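Local coordinates for protein prophenoloxidase b (Marsupenaeus japonicus, PDB 3WKY) that probably oxidises phenols, turning monophenols and o-diphenols over at a type 3 dicopper centre, and circulates in shrimp hemolymph as the inactive precursor, at residues 311-316 and 321-326. Sequence-based numbering, arbitrary orientation.
Sequences GYLIHE and VRLTDN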
ATOM      1  N   GLY A 311       8.985 -34.899  11.206  1.00 17.36           N
ATOM      2  CA  GLY A 311       9.992 -35.946  11.060  1.00 19.26           C
ATOM      3  C   GLY A 311       9.670 -37.086  10.104  1.00 21.92           C
ATOM      4  O   GLY A 311      10.288 -38.147  10.171  1.00 19.04           O
ATOM      5  N   TYR A 312       8.717 -36.870   9.203  1.00 15.60           N
ATOM      6  CA  TYR A 312       8.413 -37.873   8.201  0.53 16.48           C
ATOM      7  C   TYR A 312       7.728 -37.293   6.981  1.00 20.42           C
ATOM      8  O   TYR A 312       7.022 -36.290   7.040  1.00 17.23           O
ATOM      9  CB  TYR A 312       7.600 -39.040   8.783  0.53 23.77           C
ATOM     10  CG  TYR A 312       6.294 -38.654   9.437  0.53 20.42           C
ATOM     11  CD1 TYR A 312       5.152 -38.457   8.680  0.53 23.60           C
ATOM     12  CD2 TYR A 312       6.196 -38.512  10.816  0.53 23.54           C
ATOM     13  CE1 TYR A 312       3.948 -38.110   9.270  0.53 30.93           C
ATOM     14  CE2 TYR A 312       4.988 -38.161  11.415  0.53 26.54           C
ATOM     15  CZ  TYR A 312       3.871 -37.967  10.632  0.53 28.30           C
ATOM     16  OH  TYR A 312       2.665 -37.621  11.207  0.53 31.42           O
ATOM     17  N   LEU A 313       7.996 -37.928   5.845  1.00 17.42           N
ATOM     18  CA  LEU A 313       7.330 -37.536   4.605  1.00 17.41           C
ATOM     19  C   LEU A 313       6.245 -38.552   4.303  1.00 23.20           C
ATOM     20  O   LEU A 313       6.304 -39.699   4.757  1.00 22.99           O
ATOM     21  CB  LEU A 313       8.322 -37.480   3.440  1.00 16.77           C
ATOM     22  CG  LEU A 313       9.478 -36.493   3.601  1.00 18.54           C
ATOM     23  CD1 LEU A 313      10.366 -36.488   2.345  1.00 19.64           C
ATOM     24  CD2 LEU A 313       8.953 -35.091   3.909  1.00 17.97           C
ATOM     25  N   ILE A 314       5.237 -38.137   3.545  1.00 20.67           N
ATOM     26  CA  ILE A 314       4.218 -39.080   3.125  0.58 23.23           C
ATOM     27  C   ILE A 314       4.505 -39.551   1.707  1.00 23.36           C
ATOM     28  O   ILE A 314       4.657 -38.751   0.780  1.00 21.04           O
ATOM     29  CB  ILE A 314       2.778 -38.526   3.281  0.58 26.60           C
ATOM     30  CG1 ILE A 314       1.763 -39.568   2.806  0.58 28.34           C
ATOM     31  CG2 ILE A 314       2.605 -37.197   2.545  0.58 23.98           C
ATOM     32  CD1 ILE A 314       0.335 -39.261   3.199  0.58 32.72           C
ATOM     33  N   HIS A 315       4.610 -40.864   1.548  1.00 22.46           N
ATOM     34  CA  HIS A 315       4.897 -41.431   0.241  1.00 20.48           C
ATOM     35  C   HIS A 315       3.644 -41.345  -0.615  1.00 22.52           C
ATOM     36  O   HIS A 315       2.527 -41.347  -0.096  1.00 25.14           O
ATOM     37  CB  HIS A 315       5.347 -42.892   0.375  1.00 26.43           C
ATOM     38  CG  HIS A 315       6.105 -43.398  -0.812  1.00 29.99           C
ATOM     39  ND1 HIS A 315       5.492 -43.714  -2.004  1.00 37.58           N
ATOM     40  CD2 HIS A 315       7.426 -43.632  -0.992  1.00 35.20           C
ATOM     41  CE1 HIS A 315       6.404 -44.122  -2.872  1.00 34.59           C
ATOM     42  NE2 HIS A 315       7.585 -44.081  -2.283  1.00 33.66           N
ATOM     43  N   GLU A 316       3.816 -41.245  -1.926  1.00 23.46           N
ATOM     44  CA  GLU A 316       2.646 -41.203  -2.793  0.56 27.44           C
ATOM     45  C   GLU A 316       1.849 -42.497  -2.681  1.00 34.36           C
ATOM     46  O   GLU A 316       0.648 -42.509  -2.955  1.00 31.18           O
ATOM     47  CB  GLU A 316       3.007 -40.873  -4.243  0.56 27.65           C
ATOM     48  CG  GLU A 316       3.978 -41.825  -4.906  0.56 29.27           C
ATOM     49  CD  GLU A 316       4.302 -41.397  -6.325  0.56 39.49           C
ATOM     50  OE1 GLU A 316       3.603 -40.500  -6.850  0.56 42.02           O
ATOM     51  OE2 GLU A 316       5.256 -41.949  -6.911  0.56 39.53           O
ATOM     52  N   VAL A 321       7.356 -42.103   5.558  1.00 20.16           N
ATOM     53  CA  VAL A 321       8.784 -42.382   5.484  1.00 20.87           C
ATOM     54  C   VAL A 321       9.502 -41.540   6.530  1.00 22.96           C
ATOM     55  O   VAL A 321       9.468 -40.308   6.467  1.00 20.28           O
ATOM     56  CB  VAL A 321       9.372 -42.034   4.098  1.00 23.26           C
ATOM     57  CG1 VAL A 321      10.799 -42.569   3.991  1.00 25.81           C
ATOM     58  CG2 VAL A 321       8.509 -42.608   2.988  1.00 34.92           C
ATOM     59  N   ARG A 322      10.146 -42.191   7.497  1.00 18.55           N
ATOM     60  CA  ARG A 322      10.866 -41.470   8.534  1.00 19.98           C
ATOM     61  C   ARG A 322      12.052 -40.688   7.974  1.00 18.79           C
ATOM     62  O   ARG A 322      12.760 -41.172   7.086  1.00 19.90           O
ATOM     63  CB  ARG A 322      11.370 -42.451   9.601  1.00 24.56           C
ATOM     64  CG  ARG A 322      12.305 -41.841  10.607  1.00 25.92           C
ATOM     65  CD  ARG A 322      12.620 -42.807  11.756  1.00 27.06           C
ATOM     66  NE  ARG A 322      13.683 -43.746  11.415  1.00 27.39           N
ATOM     67  CZ  ARG A 322      14.382 -44.424  12.321  1.00 31.77           C
ATOM     68  NH1 ARG A 322      14.125 -44.261  13.613  1.00 26.17           N
ATOM     69  NH2 ARG A 322      15.340 -45.252  11.937  1.00 31.11           N
ATOM     70  N   LEU A 323      12.260 -39.478   8.498  1.00 16.33           N
ATOM     71  CA  LEU A 323      13.425 -38.661   8.180  1.00 15.11           C
ATOM     72  C   LEU A 323      14.416 -38.726   9.331  1.00 16.23           C
ATOM     73  O   LEU A 323      14.113 -38.301  10.447  1.00 18.56           O
ATOM     74  CB  LEU A 323      13.021 -37.189   7.980  1.00 15.45           C
ATOM     75  CG  LEU A 323      12.088 -36.887   6.815  1.00 14.37           C
ATOM     76  CD1 LEU A 323      11.735 -35.381   6.835  1.00 16.72           C
ATOM     77  CD2 LEU A 323      12.747 -37.261   5.488  1.00 14.77           C
ATOM     78  N   THR A 324      15.610 -39.253   9.076  1.00 16.02           N
ATOM     79  CA  THR A 324      16.634 -39.269  10.125  1.00 15.27           C
ATOM     80  C   THR A 324      18.029 -39.279   9.522  1.00 16.29           C
ATOM     81  O   THR A 324      18.251 -39.925   8.494  1.00 17.03           O
ATOM     82  CB  THR A 324      16.452 -40.492  11.080  1.00 21.20           C
ATOM     83  OG1 THR A 324      17.440 -40.443  12.114  1.00 19.38           O
ATOM     84  CG2 THR A 324      16.587 -41.816  10.323  1.00 20.96           C
ATOM     85  N   ASP A 325      18.963 -38.554  10.138  1.00 15.82           N
ATOM     86  CA  ASP A 325      20.355 -38.625   9.715  1.00 20.41           C
ATOM     87  C   ASP A 325      21.138 -39.590  10.618  1.00 16.89           C
ATOM     88  O   ASP A 325      22.367 -39.640  10.559  1.00 18.46           O
ATOM     89  CB  ASP A 325      21.022 -37.244   9.696  1.00 15.33           C
ATOM     90  CG  ASP A 325      20.626 -36.405   8.469  1.00 14.72           C
ATOM     91  OD1 ASP A 325      19.722 -36.824   7.713  1.00 16.65           O
ATOM     92  OD2 ASP A 325      21.223 -35.326   8.269  1.00 17.24           O
ATOM     93  N   ASN A 326      20.401 -40.325  11.454  1.00 17.15           N
ATOM     94  CA  ASN A 326      20.927 -41.486  12.196  1.00 21.02           C
ATOM     95  C   ASN A 326      20.211 -42.741  11.667  1.00 18.34           C
ATOM     96  O   ASN A 326      19.455 -43.375  12.402  1.00 23.93           O
ATOM     97  CB  ASN A 326      20.597 -41.390  13.698  1.00 20.88           C
ATOM     98  CG  ASN A 326      21.406 -40.327  14.453  1.00 18.00           C
ATOM     99  OD1 ASN A 326      22.520 -39.962  14.080  1.00 22.56           O
ATOM    100  ND2 ASN A 326      20.838 -39.855  15.563  1.00 19.21           N
TER
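Tyr-312 and Leu-313 pair with Arg-322 and Val-321 in a two-stranded antiparallel beta hairpin at the periphery of the copper-containing domain. The hairpin follows directly on helix 294-310. Gly-311, with positive phi, is the C-prime residue of the Schellman motif ending that helix.

Leu-313 and Val-321 form the hydrogen-bonded pair. Val-321 N meets Leu-313 O at 2.7 Å. Leu-313 N returns a bond to Val-321 O at 2.9 Å. A third bond runs from Leu-323 N to Gly-311 O at 2.9 Å. Tyr-312 and Arg-322 are the non-hydrogen-bonded pair, and Tyr-312 CA makes a CH...O contact with Val-321 O.

Leu-313 and Leu-323 cross at about a right angle. Leu-313 CG lies 3.9 Å from Leu-323 CD2. Both leucines have CG anti to their own carbonyl carbon (chi1 -60° and -64°), which lets the two forked ends meet. Leu-323 also rests its CB on Gly-311 O, at 3.6 Å. Leu-337 and Val-338 of helix 334-343 pack against Leu-323, and Tyr-353 touches Leu-313. With an alanine here in place of Leu-323, Leu-313 would probably lose its packing partner on the opposite strand, and a gap would probably open toward helix 334-343.

Near the turn, Val-321 CG2 lies at the edge of the His-315 ring, near its plane, 4.1 Å from His-315 CB. His-315 ND1 is hydrogen-bonded to Asn-317 N, and the same histidine touches the N-acetylglucosamine carried by Asn-317. On the Tyr-312 face, Arg-322 forms a salt bridge with Glu-331 and a hydrogen bond to Cys-687 O of a second subunit.

The chemistry is thus divided: backbone bonds set the strand register, Leu-323 and Val-321 pack on helix 334-343 and Leu-313 on Tyr-353 of helix 350-353, and the Arg-322 guanidinium links the hairpin to the neighbouring subunit.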